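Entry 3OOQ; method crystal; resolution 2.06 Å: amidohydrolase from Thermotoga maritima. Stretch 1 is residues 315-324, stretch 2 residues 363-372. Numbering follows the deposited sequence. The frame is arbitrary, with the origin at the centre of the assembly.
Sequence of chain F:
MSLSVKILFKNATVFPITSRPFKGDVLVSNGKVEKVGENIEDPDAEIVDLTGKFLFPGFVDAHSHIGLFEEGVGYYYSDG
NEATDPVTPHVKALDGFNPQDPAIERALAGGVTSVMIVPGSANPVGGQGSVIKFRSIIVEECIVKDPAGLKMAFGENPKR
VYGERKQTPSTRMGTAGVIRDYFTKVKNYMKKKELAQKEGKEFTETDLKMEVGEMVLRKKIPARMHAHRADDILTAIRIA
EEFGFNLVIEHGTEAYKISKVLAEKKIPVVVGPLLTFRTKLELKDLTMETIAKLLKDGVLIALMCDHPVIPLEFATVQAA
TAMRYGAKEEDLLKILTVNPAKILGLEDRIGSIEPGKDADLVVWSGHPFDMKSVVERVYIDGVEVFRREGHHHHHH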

ATOM      1  N   ALA F 315     -37.835  19.366 -11.001  1.00 21.51           N
ATOM      2  CA  ALA F 315     -37.862  19.440 -12.459  1.00 20.97           C
ATOM      3  C   ALA F 315     -38.511  20.740 -12.973  1.00 21.61           C
ATOM      4  O   ALA F 315     -37.992  21.365 -13.920  1.00 22.03           O
ATOM      5  N   THR F 316     -39.633  21.145 -12.365  1.00 21.89           N
ATOM      6  CA  THR F 316     -40.327  22.371 -12.803  1.00 22.74           C
ATOM      7  C   THR F 316     -39.555  23.624 -12.457  1.00 22.76           C
ATOM      8  O   THR F 316     -39.722  24.659 -13.117  1.00 23.50           O
ATOM      9  N   VAL F 317     -38.741  23.539 -11.406  1.00 21.96           N
ATOM     10  CA  VAL F 317     -37.919  24.658 -10.973  1.00 21.90           C
ATOM     11  C   VAL F 317     -36.814  24.908 -12.004  1.00 22.08           C
ATOM     12  O   VAL F 317     -36.578  26.060 -12.405  1.00 22.92           O
ATOM     13  N   GLN F 318     -36.157  23.832 -12.433  1.00 21.11           N
ATOM     14  CA  GLN F 318     -35.136  23.925 -13.468  1.00 21.23           C
ATOM     15  C   GLN F 318     -35.726  24.430 -14.799  1.00 21.63           C
ATOM     16  O   GLN F 318     -35.177  25.343 -15.411  1.00 21.78           O
ATOM     17  N   ALA F 319     -36.837  23.842 -15.234  1.00 21.91           N
ATOM     18  CA  ALA F 319     -37.472  24.280 -16.490  1.00 22.10           C
ATOM     19  C   ALA F 319     -37.844  25.754 -16.422  1.00 22.35           C
ATOM     20  O   ALA F 319     -37.393  26.538 -17.256  1.00 22.55           O
ATOM     21  N   ALA F 320     -38.619  26.138 -15.404  1.00 22.57           N
ATOM     22  CA  ALA F 320     -39.034  27.540 -15.217  1.00 22.66           C
ATOM     23  C   ALA F 320     -37.872  28.522 -15.297  1.00 22.88           C
ATOM     24  O   ALA F 320     -37.961  29.539 -15.972  1.00 22.71           O
ATOM     25  N   THR F 321     -36.768  28.197 -14.629  1.00 23.80           N
ATOM     26  CA  THR F 321     -35.575  29.052 -14.596  1.00 23.45           C
ATOM     27  C   THR F 321     -35.023  29.307 -15.999  1.00 23.37           C
ATOM     28  O   THR F 321     -34.433  30.365 -16.269  1.00 22.64           O
ATOM     29  N   ALA F 322     -35.238  28.360 -16.905  1.00 23.93           N
ATOM     30  CA  ALA F 322     -34.736  28.543 -18.264  1.00 24.52           C
ATOM     31  C   ALA F 322     -35.397  29.727 -18.966  1.00 26.25           C
ATOM     32  O   ALA F 322     -34.827  30.277 -19.910  1.00 26.67           O
HETATM   33  N   MSE F 323     -36.566  30.153 -18.480  1.00 27.29           N
HETATM   34  CA  MSE F 323     -37.217  31.383 -18.985  1.00 28.53           C
HETATM   35  C   MSE F 323     -36.375  32.637 -18.762  1.00 27.96           C
HETATM   36  O   MSE F 323     -36.601  33.651 -19.409  1.00 27.82           O
ATOM     37  N   ARG F 324     -35.389  32.559 -17.873  1.00 27.70           N
ATOM     38  CA  ARG F 324     -34.400  33.639 -17.745  1.00 28.17           C
ATOM     39  C   ARG F 324     -33.323  33.602 -18.817  1.00 27.87           C
ATOM     40  O   ARG F 324     -32.467  34.489 -18.842  1.00 27.36           O
ATOM     41  N   VAL F 363     -52.834  17.136 -10.992  1.00 22.17           N
ATOM     42  CA  VAL F 363     -53.631  18.305 -10.626  1.00 22.58           C
ATOM     43  C   VAL F 363     -52.735  19.279  -9.888  1.00 23.28           C
ATOM     44  O   VAL F 363     -52.258  18.987  -8.795  1.00 23.64           O
ATOM     45  N   TRP F 364     -52.505  20.430 -10.509  1.00 23.98           N
ATOM     46  CA  TRP F 364     -51.723  21.507  -9.935  1.00 24.07           C
ATOM     47  C   TRP F 364     -52.674  22.610  -9.455  1.00 24.64           C
ATOM     48  O   TRP F 364     -53.733  22.857 -10.071  1.00 23.75           O
ATOM     49  N   SER F 365     -52.262  23.284  -8.385  1.00 24.83           N
ATOM     50  CA  SER F 365     -53.024  24.369  -7.781  1.00 25.65           C
ATOM     51  C   SER F 365     -52.970  25.617  -8.666  1.00 25.19           C
ATOM     52  O   SER F 365     -53.833  26.482  -8.578  1.00 26.10           O
ATOM     53  N   GLY F 366     -51.935  25.692  -9.497  1.00 24.66           N
ATOM     54  CA  GLY F 366     -51.685  26.825 -10.388  1.00 24.65           C
ATOM     55  C   GLY F 366     -50.671  26.357 -11.410  1.00 25.23           C
ATOM     56  O   GLY F 366     -50.341  25.161 -11.457  1.00 25.64           O
ATOM     57  N   HIS F 367     -50.148  27.279 -12.215  1.00 25.09           N
ATOM     58  CA  HIS F 367     -49.201  26.899 -13.256  1.00 25.22           C
ATOM     59  C   HIS F 367     -47.922  26.296 -12.629  1.00 25.18           C
ATOM     60  O   HIS F 367     -47.404  26.845 -11.655  1.00 25.96           O
ATOM     61  N   PRO F 368     -47.413  25.174 -13.179  1.00 24.45           N
ATOM     62  CA  PRO F 368     -46.226  24.503 -12.595  1.00 25.27           C
ATOM     63  C   PRO F 368     -44.954  25.344 -12.579  1.00 25.72           C
ATOM     64  O   PRO F 368     -44.054  25.076 -11.788  1.00 25.98           O
ATOM     65  N   PHE F 369     -44.874  26.347 -13.443  1.00 25.91           N
ATOM     66  CA  PHE F 369     -43.697  27.220 -13.479  1.00 25.52           C
ATOM     67  C   PHE F 369     -43.904  28.424 -12.577  1.00 26.80           C
ATOM     68  O   PHE F 369     -43.088  29.343 -12.561  1.00 26.50           O
ATOM     69  N   ASP F 370     -45.023  28.441 -11.862  1.00 28.29           N
ATOM     70  CA  ASP F 370     -45.264  29.479 -10.874  1.00 29.63           C
ATOM     71  C   ASP F 370     -44.848  28.859  -9.566  1.00 29.33           C
ATOM     72  O   ASP F 370     -45.385  27.816  -9.163  1.00 28.42           O
HETATM   73  N   MSE F 371     -43.882  29.488  -8.909  1.00 30.62           N
HETATM   74  CA  MSE F 371     -43.299  28.892  -7.701  1.00 32.88           C
HETATM   75  C   MSE F 371     -44.287  28.837  -6.527  1.00 32.68           C
HETATM   76  O   MSE F 371     -44.025  28.174  -5.525  1.00 32.94           O
ATOM     77  N   LYS F 372     -45.440  29.495  -6.667  1.00 31.31           N
ATOM     78  CA  LYS F 372     -46.461  29.384  -5.641  1.00 31.10           C
ATOM     79  C   LYS F 372     -47.282  28.110  -5.796  1.00 29.82           C
ATOM     80  O   LYS F 372     -47.950  27.680  -4.856  1.00 28.42           O
TER

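What fills the space between the helix and the loop that follows the strand? Chiefly Phe-369, which has the largest area covered by the other stretch. Its CA-to-CB bond points sideways, and chi1 near -63° (m) with chi2 near -13° lays the ring along the helix. Ala-320 CA sits over one face of that ring, and Ala-320 CB lies 3.7 Å from Phe-369 CB. Neighbouring residues add to this: Ala-319 CB is 3.8 Å from Phe-369 CE1, and three residues after Ala-320 the selenomethionine Met-323 (m, t, m) brings its CE to 4.0 Å from Phe-369 CB. The small alanines let the two backbones come close, with the CA atoms of Ala-320 and Phe-369 5.0 Å apart.

What does Thr-316 meet? Its CB points toward the other stretch, and with chi1 in the p well CG2 lies 3.9 Å from Trp-364 CH2 and 4.0 Å from Pro-368 CB. OG1 is hydrogen-bonded elsewhere in the structure, and no hydrogen bond joins it to the stretch that holds Trp-364 and Pro-368. Trp-364, with chi1 near -76° (m) and chi2 near 86°, extends its indole toward the helix so that the far end of the six-membered ring meets the methyl. Thr-316 CB also lies 3.5 Å from Pro-368 O, a close packing contact.

Why does Met-371 reach the helix although its CB points sideways? Its chain, also selenomethionine, folds back through chi1 and chi2 both in m, and chi3 near 102° lies between wells. The end therefore comes nearer than the CB direction suggests: Met-371 SE is 3.9 Å from Val-317 CG2, and Met-371 CE is 3.9 Å from Ala-320 CB. Val-317 has its CA-to-CB bond pointing away, but its t rotamer still leaves CG2 within reach of the selenium.

Where are the polar groups, if no hydrogen bond crosses the contact? Several are served within their own stretch or elsewhere in the structure. Thr-321, in the m rotamer and pointing away, donates from OG1 to Val-317 O at 2.8 Å, back along its own helix. In the loop, His-367 takes the t rotamer and its ND1 accepts from Phe-369 N at 3.0 Å, inside the type I turn from His-367 to Asp-370; this helps hold the backbone that carries the phenyl ring. Asp-370, also t, points away from the helix, and its OD1 accepts from Lys-372 N at 2.9 Å. The contact itself rests on packing, mostly between apolar side chains.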

ATOM      1  CB  ALA F 315     -38.560  18.221 -13.042  1.00 20.72           C
ATOM      2  CB  THR F 316     -41.778  22.503 -12.261  1.00 22.98           C
ATOM      3  OG1 THR F 316     -41.768  22.555 -10.825  1.00 22.04           O
ATOM      4  CG2 THR F 316     -42.619  21.321 -12.729  1.00 20.82           C
ATOM      5  CB  VAL F 317     -37.298  24.443  -9.557  1.00 22.11           C
ATOM      6  CG1 VAL F 317     -36.491  25.662  -9.131  1.00 18.04           C
ATOM      7  CG2 VAL F 317     -38.372  24.163  -8.519  1.00 17.70           C
ATOM      8  CB  GLN F 318     -34.450  22.578 -13.699  1.00 21.25           C
ATOM      9  CG  GLN F 318     -33.391  22.690 -14.798  1.00 22.49           C
ATOM     10  CD  GLN F 318     -32.602  21.428 -15.034  1.00 21.50           C
ATOM     11  OE1 GLN F 318     -31.384  21.494 -15.188  1.00 23.74           O
ATOM     12  NE2 GLN F 318     -33.278  20.273 -15.098  1.00 22.08           N
ATOM     13  CB  ALA F 319     -38.675  23.428 -16.818  1.00 21.52           C
ATOM     14  CB  ALA F 320     -39.776  27.705 -13.919  1.00 22.63           C
ATOM     15  CB  THR F 321     -34.486  28.435 -13.693  1.00 23.06           C
ATOM     16  OG1 THR F 321     -34.971  28.398 -12.347  1.00 22.63           O
ATOM     17  CG2 THR F 321     -33.175  29.235 -13.734  1.00 21.57           C
ATOM     18  CB  ALA F 322     -34.841  27.270 -19.074  1.00 23.50           C
HETATM   19  CB  MSE F 323     -38.622  31.574 -18.404  1.00 30.18           C
HETATM   20  CG  MSE F 323     -39.589  30.478 -18.795  1.00 28.05           C
HETATM   21 SE   MSE F 323     -41.464  30.774 -18.303  1.00 34.79          SE
HETATM   22  CE  MSE F 323     -41.318  30.850 -16.347  1.00 28.15           C
ATOM     23  CB  ARG F 324     -33.683  33.607 -16.386  1.00 28.46           C
ATOM     24  CG  ARG F 324     -34.602  33.583 -15.226  1.00 31.71           C
ATOM     25  CD  ARG F 324     -33.914  33.958 -13.937  1.00 29.07           C
ATOM     26  NE  ARG F 324     -34.939  34.448 -13.025  1.00 30.93           N
ATOM     27  CZ  ARG F 324     -34.781  34.649 -11.723  1.00 30.42           C
ATOM     28  NH1 ARG F 324     -33.618  34.389 -11.118  1.00 29.31           N
ATOM     29  NH2 ARG F 324     -35.813  35.109 -11.034  1.00 30.60           N
ATOM     30  CB  VAL F 363     -54.867  17.947  -9.725  1.00 22.23           C
ATOM     31  CG1 VAL F 363     -55.652  19.209  -9.365  1.00 19.66           C
ATOM     32  CG2 VAL F 363     -55.781  16.913 -10.399  1.00 19.35           C
ATOM     33  CB  TRP F 364     -50.811  22.113 -10.987  1.00 24.18           C
ATOM     34  CG  TRP F 364     -49.608  21.304 -11.328  1.00 25.63           C
ATOM     35  CD1 TRP F 364     -49.538  20.295 -12.250  1.00 24.88           C
ATOM     36  CD2 TRP F 364     -48.290  21.427 -10.768  1.00 24.22           C
ATOM     37  NE1 TRP F 364     -48.265  19.773 -12.290  1.00 24.06           N
ATOM     38  CE2 TRP F 364     -47.476  20.453 -11.401  1.00 25.08           C
ATOM     39  CE3 TRP F 364     -47.721  22.255  -9.787  1.00 25.67           C
ATOM     40  CZ2 TRP F 364     -46.122  20.284 -11.092  1.00 23.64           C
ATOM     41  CZ3 TRP F 364     -46.355  22.093  -9.484  1.00 24.02           C
ATOM     42  CH2 TRP F 364     -45.582  21.113 -10.136  1.00 25.57           C
ATOM     43  CB  SER F 365     -52.469  24.686  -6.372  1.00 25.78           C
ATOM     44  OG  SER F 365     -51.227  25.382  -6.453  1.00 26.42           O
ATOM     45  CB  HIS F 367     -48.858  28.103 -14.137  1.00 25.95           C
ATOM     46  CG  HIS F 367     -48.210  27.719 -15.434  1.00 27.94           C
ATOM     47  ND1 HIS F 367     -46.941  27.180 -15.506  1.00 26.11           N
ATOM     48  CD2 HIS F 367     -48.665  27.781 -16.709  1.00 26.73           C
ATOM     49  CE1 HIS F 367     -46.644  26.921 -16.767  1.00 27.18           C
ATOM     50  NE2 HIS F 367     -47.670  27.284 -17.517  1.00 27.13           N
ATOM     51  CB  PRO F 368     -46.026  23.285 -13.506  1.00 24.90           C
ATOM     52  CG  PRO F 368     -47.409  23.000 -14.033  1.00 31.97           C
ATOM     53  CD  PRO F 368     -48.001  24.370 -14.262  1.00 24.05           C
ATOM     54  CB  PHE F 369     -43.378  27.698 -14.910  1.00 23.73           C
ATOM     55  CG  PHE F 369     -43.007  26.592 -15.877  1.00 24.53           C
ATOM     56  CD1 PHE F 369     -42.710  25.305 -15.429  1.00 22.26           C
ATOM     57  CD2 PHE F 369     -42.925  26.857 -17.259  1.00 22.57           C
ATOM     58  CE1 PHE F 369     -42.370  24.287 -16.340  1.00 24.09           C
ATOM     59  CE2 PHE F 369     -42.598  25.845 -18.167  1.00 23.91           C
ATOM     60  CZ  PHE F 369     -42.297  24.560 -17.698  1.00 20.96           C
ATOM     61  CB  ASP F 370     -46.740  29.912 -10.838  1.00 30.42           C
ATOM     62  CG  ASP F 370     -47.000  31.092  -9.881  1.00 38.07           C
ATOM     63  OD1 ASP F 370     -46.306  31.257  -8.855  1.00 31.05           O
ATOM     64  OD2 ASP F 370     -47.933  31.874 -10.162  1.00 31.97           O
HETATM   65  CB  MSE F 371     -41.993  29.579  -7.320  1.00 35.60           C
HETATM   66  CG  MSE F 371     -40.857  29.378  -8.351  1.00 31.21           C
HETATM   67 SE   MSE F 371     -40.417  27.473  -8.682  1.00 40.14          SE
HETATM   68  CE  MSE F 371     -41.328  27.208 -10.405  1.00 30.44           C
ATOM     69  CB  LYS F 372     -47.369  30.613  -5.638  1.00 32.52           C
ATOM     70  CG  LYS F 372     -46.654  31.852  -5.164  1.00 41.36           C
ATOM     71  CD  LYS F 372     -47.591  33.028  -5.090  1.00 34.76           C
ATOM     72  CE  LYS F 372     -46.879  34.201  -4.450  1.00 42.73           C
ATOM     73  NZ  LYS F 372     -47.424  35.477  -4.947  1.00 36.07           N
TER